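Local coordinates for transcriptional regulator KdgR (Pseudomonas aeruginosa, PDB 5Y6I), which probably acts as a DNA-binding transcription factor of the IclR family, pairing a helix-turn-helix domain with a C-terminal regulatory domain, at residues V16-A19 with E20-T23. Residues are numbered along the deposited sequence; the frame is centred on the assembly and turned at random.
Sequences VRSA and EVGT
Arg-17 and Glu-20 meet through their side chains, three residues apart, near the start of helix 18-31, and long charged side chains suit this more open side. Their salt bridge spans 3.4 Å from NH1 of Arg-17 to OE1 of Glu-20. The oxygen sits over one face of the guanidinium, offset toward its rim, and the two planes are turned 46° apart; charge attraction operates here without an N-H aimed at the carboxylate. Bends at chi2 and chi3 bring the guanidinium to Glu-20, which also packs on Ala-61 of the second subunit.

Deeper in, the contact is close-packed. After a weak bond from Glu-20 N to Arg-17 O, regular i to i+4 helical bonds take over: Gly-22 N to Ser-18 O at 3.1 Å, then Thr-23 N to Ala-19 O at 3.3 Å, nearly straight at 172°. Small residues suit this buried side, where helix 49-61 and the second subunit press close. A chi1 of 64° puts CG1 of Val-21 between the backbone N and the carbonyl carbon, beside Ser-18 O. OG1 of Thr-23 and OG of Ser-62 of the second subunit share a hydrogen bond.

Within the helix-turn-helix domain, Ser-18 and Val-21 rest on Tyr-55 of helix 49-61, while Ala-19 meets Tyr-55 of the second subunit, so the helix is packed between helix 49-61 of its own chain and the second subunit.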
ATOM      1  N   VAL A  16      28.596 -10.179 -11.385  1.00141.34           N
ATOM      2  CA  VAL A  16      29.362  -9.011 -10.968  1.00141.68           C
ATOM      3  C   VAL A  16      28.503  -7.737 -11.007  1.00141.41           C
ATOM      4  O   VAL A  16      27.320  -7.763 -10.653  1.00134.27           O
ATOM      5  CB  VAL A  16      30.639  -8.849 -11.834  1.00136.73           C
ATOM      6  CG1 VAL A  16      31.647  -9.923 -11.486  1.00140.09           C
ATOM      7  CG2 VAL A  16      30.306  -8.903 -13.322  1.00130.56           C
ATOM      8  N   ARG A  17      29.129  -6.638 -11.450  1.00147.79           N
ATOM      9  CA  ARG A  17      28.554  -5.292 -11.412  1.00143.38           C
ATOM     10  C   ARG A  17      27.200  -5.180 -12.106  1.00131.70           C
ATOM     11  O   ARG A  17      26.421  -4.270 -11.791  1.00128.47           O
ATOM     12  CB  ARG A  17      29.570  -4.322 -12.045  1.00152.21           C
ATOM     13  CG  ARG A  17      28.999  -3.129 -12.812  1.00151.95           C
ATOM     14  CD  ARG A  17      28.552  -2.022 -11.879  1.00150.90           C
ATOM     15  NE  ARG A  17      29.455  -1.902 -10.742  1.00157.38           N
ATOM     16  CZ  ARG A  17      29.399  -0.926  -9.845  1.00156.26           C
ATOM     17  NH1 ARG A  17      28.475   0.020  -9.957  1.00150.01           N
ATOM     18  NH2 ARG A  17      30.266  -0.899  -8.840  1.00161.21           N
ATOM     19  N   SER A  18      26.891  -6.099 -13.016  1.00127.67           N
ATOM     20  CA  SER A  18      25.766  -5.914 -13.927  1.00120.56           C
ATOM     21  C   SER A  18      24.421  -5.932 -13.207  1.00115.14           C
ATOM     22  O   SER A  18      23.446  -5.359 -13.707  1.00108.44           O
ATOM     23  CB  SER A  18      25.811  -6.992 -15.009  1.00120.82           C
ATOM     24  OG  SER A  18      24.553  -7.152 -15.634  1.00115.48           O
ATOM     25  N   ALA A  19      24.338  -6.587 -12.048  1.00116.71           N
ATOM     26  CA  ALA A  19      23.072  -6.618 -11.322  1.00108.54           C
ATOM     27  C   ALA A  19      22.660  -5.220 -10.887  1.00 99.38           C
ATOM     28  O   ALA A  19      21.478  -4.864 -10.952  1.00 89.98           O
ATOM     29  CB  ALA A  19      23.184  -7.544 -10.115  1.00112.41           C
ATOM     30  N   GLU A  20      23.630  -4.416 -10.443  1.00 98.96           N
ATOM     31  CA  GLU A  20      23.331  -3.063  -9.990  1.00 95.35           C
ATOM     32  C   GLU A  20      22.757  -2.224 -11.120  1.00 93.77           C
ATOM     33  O   GLU A  20      21.673  -1.643 -10.992  1.00 92.71           O
ATOM     34  CB  GLU A  20      24.592  -2.409  -9.433  1.00 96.37           C
ATOM     35  CG  GLU A  20      24.304  -1.304  -8.442  1.00 98.79           C
ATOM     36  CD  GLU A  20      25.335  -1.245  -7.334  1.00105.81           C
ATOM     37  OE1 GLU A  20      26.535  -1.444  -7.616  1.00104.65           O
ATOM     38  OE2 GLU A  20      24.937  -1.023  -6.174  1.00110.32           O
ATOM     39  N   VAL A  21      23.477  -2.159 -12.241  1.00 90.02           N
ATOM     40  CA  VAL A  21      23.061  -1.332 -13.364  1.00 83.99           C
ATOM     41  C   VAL A  21      21.682  -1.742 -13.859  1.00 82.65           C
ATOM     42  O   VAL A  21      20.854  -0.883 -14.179  1.00 82.92           O
ATOM     43  CB  VAL A  21      24.133  -1.395 -14.468  1.00 87.26           C
ATOM     44  CG1 VAL A  21      24.245  -2.781 -15.008  1.00 86.93           C
ATOM     45  CG2 VAL A  21      23.811  -0.415 -15.575  1.00 87.59           C
ATOM     46  N   GLY A  22      21.392  -3.037 -13.881  1.00 80.25           N
ATOM     47  CA  GLY A  22      20.080  -3.501 -14.261  1.00 71.74           C
ATOM     48  C   GLY A  22      18.973  -2.862 -13.448  1.00 75.08           C
ATOM     49  O   GLY A  22      18.099  -2.186 -14.008  1.00 75.29           O
ATOM     50  N   THR A  23      18.979  -3.058 -12.125  1.00 72.37           N
ATOM     51  CA  THR A  23      17.882  -2.496 -11.355  1.00 68.97           C
ATOM     52  C   THR A  23      18.058  -1.007 -11.118  1.00 67.10           C
ATOM     53  O   THR A  23      17.060  -0.313 -10.891  1.00 71.42           O
ATOM     54  CB  THR A  23      17.706  -3.233 -10.030  1.00 72.55           C
ATOM     55  OG1 THR A  23      18.954  -3.286  -9.325  1.00 74.18           O
ATOM     56  CG2 THR A  23      17.161  -4.640 -10.286  1.00 74.24           C
TER